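Local coordinates for bluetongue virus COAT protein VP7 (Bluetongue virus, PDB 1BVP), which forms trimers that assemble on the VP3 scaffold as 260 capsomers and so build the surface layer of the viral core, at residues L66-I80 and H279-L291. Sequence-based numbering, arbitrary orientation.
Sequences LDMMLSAAGINVGPI and HGLRTAILNRTTL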
loop_
_atom_site.group_PDB
_atom_site.type_symbol
_atom_site.label_atom_id
_atom_site.label_comp_id
_atom_site.label_asym_id
_atom_site.label_seq_id
_atom_site.Cartn_x
_atom_site.Cartn_y
_atom_site.Cartn_z
ATOM N N LEU A 66 -20.178 -19.739 8.823
ATOM C CA LEU A 66 -19.023 -20.624 8.798
ATOM C C LEU A 66 -19.232 -21.707 7.731
ATOM O O LEU A 66 -18.354 -21.961 6.902
ATOM C CB LEU A 66 -18.820 -21.247 10.166
ATOM C CG LEU A 66 -17.602 -22.156 10.389
ATOM C CD1 LEU A 66 -16.328 -21.553 9.846
ATOM C CD2 LEU A 66 -17.463 -22.389 11.885
ATOM N N ASP A 67 -20.420 -22.303 7.699
ATOM C CA ASP A 67 -20.711 -23.336 6.702
ATOM C C ASP A 67 -20.566 -22.814 5.296
ATOM O O ASP A 67 -20.042 -23.495 4.416
ATOM C CB ASP A 67 -22.143 -23.868 6.850
ATOM C CG ASP A 67 -22.241 -25.046 7.795
ATOM O OD1 ASP A 67 -21.211 -25.696 8.077
ATOM O OD2 ASP A 67 -23.362 -25.333 8.255
ATOM N N MET A 68 -21.084 -21.613 5.084
ATOM C CA MET A 68 -21.057 -20.986 3.778
ATOM C C MET A 68 -19.661 -20.615 3.345
ATOM O O MET A 68 -19.316 -20.789 2.175
ATOM C CB MET A 68 -21.975 -19.781 3.775
ATOM C CG MET A 68 -23.435 -20.174 3.854
ATOM S SD MET A 68 -24.521 -18.768 3.697
ATOM C CE MET A 68 -25.990 -19.648 3.269
ATOM N N MET A 69 -18.854 -20.115 4.282
ATOM C CA MET A 69 -17.463 -19.763 4.006
ATOM C C MET A 69 -16.696 -21.063 3.626
ATOM O O MET A 69 -16.119 -21.148 2.550
ATOM C CB MET A 69 -16.866 -19.103 5.248
ATOM C CG MET A 69 -15.405 -18.623 5.144
ATOM S SD MET A 69 -14.206 -19.895 5.628
ATOM C CE MET A 69 -13.057 -19.846 4.292
ATOM N N LEU A 70 -16.810 -22.120 4.432
ATOM C CA LEU A 70 -16.106 -23.357 4.118
ATOM C C LEU A 70 -16.532 -23.964 2.803
ATOM O O LEU A 70 -15.690 -24.417 2.030
ATOM C CB LEU A 70 -16.229 -24.384 5.251
ATOM C CG LEU A 70 -15.713 -23.851 6.599
ATOM C CD1 LEU A 70 -16.054 -24.772 7.729
ATOM C CD2 LEU A 70 -14.205 -23.571 6.530
ATOM N N SER A 71 -17.822 -23.939 2.505
ATOM C CA SER A 71 -18.282 -24.521 1.235
ATOM C C SER A 71 -17.791 -23.731 0.030
ATOM O O SER A 71 -17.368 -24.309 -0.967
ATOM C CB SER A 71 -19.811 -24.676 1.200
ATOM O OG SER A 71 -20.213 -25.605 2.202
ATOM N N ALA A 72 -17.799 -22.406 0.126
ATOM C CA ALA A 72 -17.334 -21.597 -0.999
ATOM C C ALA A 72 -15.825 -21.763 -1.207
ATOM O O ALA A 72 -15.357 -21.686 -2.339
ATOM C CB ALA A 72 -17.672 -20.121 -0.774
ATOM N N ALA A 73 -15.076 -21.950 -0.113
ATOM C CA ALA A 73 -13.627 -22.111 -0.161
ATOM C C ALA A 73 -13.200 -23.526 -0.520
ATOM O O ALA A 73 -12.045 -23.749 -0.870
ATOM C CB ALA A 73 -13.008 -21.699 1.145
ATOM N N GLY A 74 -14.126 -24.470 -0.433
ATOM C CA GLY A 74 -13.836 -25.853 -0.778
ATOM C C GLY A 74 -13.109 -26.618 0.307
ATOM O O GLY A 74 -12.512 -27.655 0.050
ATOM N N ILE A 75 -13.219 -26.137 1.534
ATOM C CA ILE A 75 -12.563 -26.734 2.689
ATOM C C ILE A 75 -13.474 -27.610 3.543
ATOM O O ILE A 75 -14.655 -27.346 3.726
ATOM C CB ILE A 75 -12.046 -25.616 3.614
ATOM C CG1 ILE A 75 -11.070 -24.720 2.862
ATOM C CG2 ILE A 75 -11.461 -26.173 4.892
ATOM C CD1 ILE A 75 -10.695 -23.498 3.635
ATOM N N ASN A 76 -12.894 -28.645 4.118
ATOM C CA ASN A 76 -13.625 -29.520 5.003
ATOM C C ASN A 76 -12.788 -29.480 6.303
ATOM O O ASN A 76 -11.744 -30.099 6.353
ATOM C CB ASN A 76 -13.701 -30.910 4.376
ATOM C CG ASN A 76 -14.222 -31.976 5.345
ATOM O OD1 ASN A 76 -14.065 -33.162 5.085
ATOM N ND2 ASN A 76 -14.852 -31.564 6.459
ATOM N N VAL A 77 -13.222 -28.722 7.317
ATOM C CA VAL A 77 -12.471 -28.574 8.560
ATOM C C VAL A 77 -12.245 -29.783 9.418
ATOM O O VAL A 77 -11.274 -29.808 10.204
ATOM C CB VAL A 77 -13.066 -27.537 9.574
ATOM C CG1 VAL A 77 -12.361 -26.249 9.504
ATOM C CG2 VAL A 77 -14.553 -27.409 9.450
ATOM N N GLY A 78 -13.167 -30.736 9.377
ATOM C CA GLY A 78 -13.006 -31.894 10.236
ATOM C C GLY A 78 -13.624 -31.593 11.587
ATOM O O GLY A 78 -14.140 -30.494 11.829
ATOM N N PRO A 79 -13.581 -32.550 12.506
ATOM C CA PRO A 79 -14.171 -32.342 13.834
ATOM C C PRO A 79 -13.384 -31.416 14.736
ATOM O O PRO A 79 -12.648 -31.859 15.611
ATOM C CB PRO A 79 -14.233 -33.758 14.395
ATOM C CG PRO A 79 -12.968 -34.374 13.814
ATOM C CD PRO A 79 -12.987 -33.890 12.379
ATOM N N ILE A 80 -13.601 -30.122 14.583
ATOM C CA ILE A 80 -12.875 -29.167 15.405
ATOM C C ILE A 80 -13.673 -28.741 16.624
ATOM O O ILE A 80 -13.139 -28.100 17.545
ATOM C CB ILE A 80 -12.567 -27.917 14.592
ATOM C CG1 ILE A 80 -13.875 -27.263 14.136
ATOM C CG2 ILE A 80 -11.797 -28.299 13.370
ATOM C CD1 ILE A 80 -13.710 -26.116 13.173
ATOM N N HIS A 279 -8.842 -17.222 17.151
ATOM C CA HIS A 279 -7.498 -17.656 16.917
ATOM C C HIS A 279 -7.474 -19.175 16.634
ATOM O O HIS A 279 -6.903 -19.639 15.622
ATOM C CB HIS A 279 -6.663 -17.249 18.122
ATOM C CG HIS A 279 -5.201 -17.474 17.923
ATOM N ND1 HIS A 279 -4.492 -16.860 16.917
ATOM C CD2 HIS A 279 -4.344 -18.341 18.519
ATOM C CE1 HIS A 279 -3.266 -17.349 16.892
ATOM N NE2 HIS A 279 -3.153 -18.248 17.854
ATOM N N GLY A 280 -8.167 -19.947 17.469
ATOM C CA GLY A 280 -8.237 -21.392 17.259
ATOM C C GLY A 280 -8.934 -21.785 15.957
ATOM O O GLY A 280 -8.457 -22.654 15.208
ATOM N N LEU A 281 -10.071 -21.148 15.689
ATOM C CA LEU A 281 -10.878 -21.409 14.496
ATOM C C LEU A 281 -10.104 -21.065 13.225
ATOM O O LEU A 281 -10.067 -21.857 12.266
ATOM C CB LEU A 281 -12.129 -20.534 14.557
ATOM C CG LEU A 281 -13.524 -20.870 13.994
ATOM C CD1 LEU A 281 -14.036 -19.633 13.289
ATOM C CD2 LEU A 281 -13.536 -22.043 13.069
ATOM N N ARG A 282 -9.525 -19.863 13.203
ATOM C CA ARG A 282 -8.750 -19.417 12.048
ATOM C C ARG A 282 -7.610 -20.401 11.788
ATOM O O ARG A 282 -7.405 -20.860 10.660
ATOM C CB ARG A 282 -8.199 -18.008 12.250
ATOM C CG ARG A 282 -7.445 -17.536 11.005
ATOM C CD ARG A 282 -5.992 -17.216 11.323
ATOM N NE ARG A 282 -5.861 -16.225 12.395
ATOM C CZ ARG A 282 -5.359 -16.488 13.602
ATOM N NH1 ARG A 282 -4.928 -17.715 13.890
ATOM N NH2 ARG A 282 -5.344 -15.541 14.537
ATOM N N THR A 283 -6.856 -20.721 12.832
ATOM C CA THR A 283 -5.783 -21.696 12.696
ATOM C C THR A 283 -6.289 -23.022 12.104
ATOM O O THR A 283 -5.720 -23.544 11.135
ATOM C CB THR A 283 -5.192 -22.001 14.039
ATOM O OG1 THR A 283 -4.712 -20.791 14.612
ATOM C CG2 THR A 283 -4.103 -23.003 13.895
ATOM N N ALA A 284 -7.377 -23.555 12.662
ATOM C CA ALA A 284 -7.955 -24.813 12.166
ATOM C C ALA A 284 -8.371 -24.746 10.702
ATOM O O ALA A 284 -8.172 -25.698 9.957
ATOM C CB ALA A 284 -9.136 -25.228 13.017
ATOM N N ILE A 285 -8.978 -23.642 10.287
ATOM C CA ILE A 285 -9.386 -23.508 8.899
ATOM C C ILE A 285 -8.148 -23.394 8.000
ATOM O O ILE A 285 -8.068 -24.060 6.971
ATOM C CB ILE A 285 -10.312 -22.269 8.709
ATOM C CG1 ILE A 285 -11.590 -22.433 9.523
ATOM C CG2 ILE A 285 -10.637 -22.048 7.247
ATOM C CD1 ILE A 285 -12.377 -21.163 9.651
ATOM N N LEU A 286 -7.162 -22.590 8.388
ATOM C CA LEU A 286 -5.973 -22.436 7.549
ATOM C C LEU A 286 -5.123 -23.719 7.436
ATOM O O LEU A 286 -4.418 -23.908 6.431
ATOM C CB LEU A 286 -5.157 -21.220 7.991
ATOM C CG LEU A 286 -5.804 -19.875 7.618
ATOM C CD1 LEU A 286 -5.072 -18.707 8.206
ATOM C CD2 LEU A 286 -5.937 -19.708 6.102
ATOM N N ASN A 287 -5.241 -24.634 8.408
ATOM C CA ASN A 287 -4.495 -25.916 8.362
ATOM C C ASN A 287 -4.883 -26.777 7.193
ATOM O O ASN A 287 -4.217 -27.751 6.885
ATOM C CB ASN A 287 -4.703 -26.767 9.621
ATOM C CG ASN A 287 -3.926 -26.237 10.804
ATOM O OD1 ASN A 287 -2.925 -25.527 10.620
ATOM N ND2 ASN A 287 -4.373 -26.557 12.023
ATOM N N ARG A 288 -6.009 -26.460 6.586
ATOM C CA ARG A 288 -6.525 -27.229 5.474
ATOM C C ARG A 288 -6.138 -26.568 4.170
ATOM O O ARG A 288 -6.672 -26.914 3.120
ATOM C CB ARG A 288 -8.051 -27.280 5.592
ATOM C CG ARG A 288 -8.663 -28.530 6.200
ATOM C CD ARG A 288 -8.386 -28.778 7.676
ATOM N NE ARG A 288 -7.450 -29.885 7.864
ATOM C CZ ARG A 288 -7.434 -31.023 7.159
ATOM N NH1 ARG A 288 -8.327 -31.288 6.194
ATOM N NH2 ARG A 288 -6.403 -31.844 7.315
ATOM N N THR A 289 -5.237 -25.593 4.237
ATOM C CA THR A 289 -4.802 -24.858 3.053
ATOM C C THR A 289 -3.271 -24.797 2.955
ATOM O O THR A 289 -2.550 -25.333 3.807
ATOM C CB THR A 289 -5.360 -23.409 3.078
ATOM O OG1 THR A 289 -4.655 -22.637 4.057
ATOM C CG2 THR A 289 -6.858 -23.404 3.445
ATOM N N THR A 290 -2.769 -24.123 1.923
ATOM C CA THR A 290 -1.325 -23.997 1.740
ATOM C C THR A 290 -0.817 -22.703 2.348
ATOM O O THR A 290 0.350 -22.344 2.186
ATOM C CB THR A 290 -0.936 -24.066 0.264
ATOM O OG1 THR A 290 -1.758 -23.178 -0.493
ATOM C CG2 THR A 290 -1.135 -25.475 -0.253
ATOM N N LEU A 291 -1.701 -22.023 3.066
ATOM C CA LEU A 291 -1.391 -20.779 3.719
ATOM C C LEU A 291 -0.925 -21.051 5.143
ATOM O O LEU A 291 -1.268 -22.077 5.737
ATOM C CB LEU A 291 -2.651 -19.926 3.802
ATOM C CG LEU A 291 -3.072 -18.779 2.886
ATOM C CD1 LEU A 291 -2.182 -18.579 1.726
ATOM C CD2 LEU A 291 -4.495 -19.050 2.442
#
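Ile285 packs against Leu66, Leu70, Ile75 and Val77 of segment 66-80 through CG1, CG2 and CD1. Its CG2 methyl meets Ile75 CD1 at 3.9 Å, the two side chains crossing at about a right angle, and also touches Leu70 CD2. Its CG1 lies 3.9 Å from Val77 CG1, while the terminal CD1 runs on to Leu66 CD1 at 4.0 Å. With CG1 set opposite the carbonyl carbon (chi1 -62°) and CG2 opposite the backbone N, the side chain divides between the helix 66-73 and the loop that follows it. At one end of the patch Leu281 CD2 sits 4.1 Å from both Leu66 CD2 and Ile80 CD1, and Ala284 CB rests against Ile80 CG2. At the other, Ile75 continues onto the turn 286-289, its CD1 against Thr289 CG2 and its CG2 3.7 Å from Arg288 CB.

The C-terminal parts of helices 55-73 and 276-286 in the helical domain of VP7, taken over 66-73 and 279-286, run nearly parallel, with the axes of these short segments 12.7 Å apart at closest approach and a crossing angle of -21°. At that spacing the returning loop 75-80 supplies much of the contact. A Schellman motif turns the chain out of the first helix: Gly74, at positive phi, is its C' residue, and Ile75 N bonds to Leu70 O.

No hydrogen bond joins the two segments. The Arg288 chain, bent at chi2 and chi3, lies along the loop with CG 3.5 Å from Asn76 O, which approaches the guanidinium edge near its plane. Farther out, Gln86 holds the loop by bonding to Ile75 O, Val77 N and Asn76 ND2. In the type I turn 286-289, Leu286 O accepts from both Thr289 N and Thr289 OG1, the hydroxyl lying in the carbonyl plane; OG1 in turn accepts from Leu291 N, an ST turn.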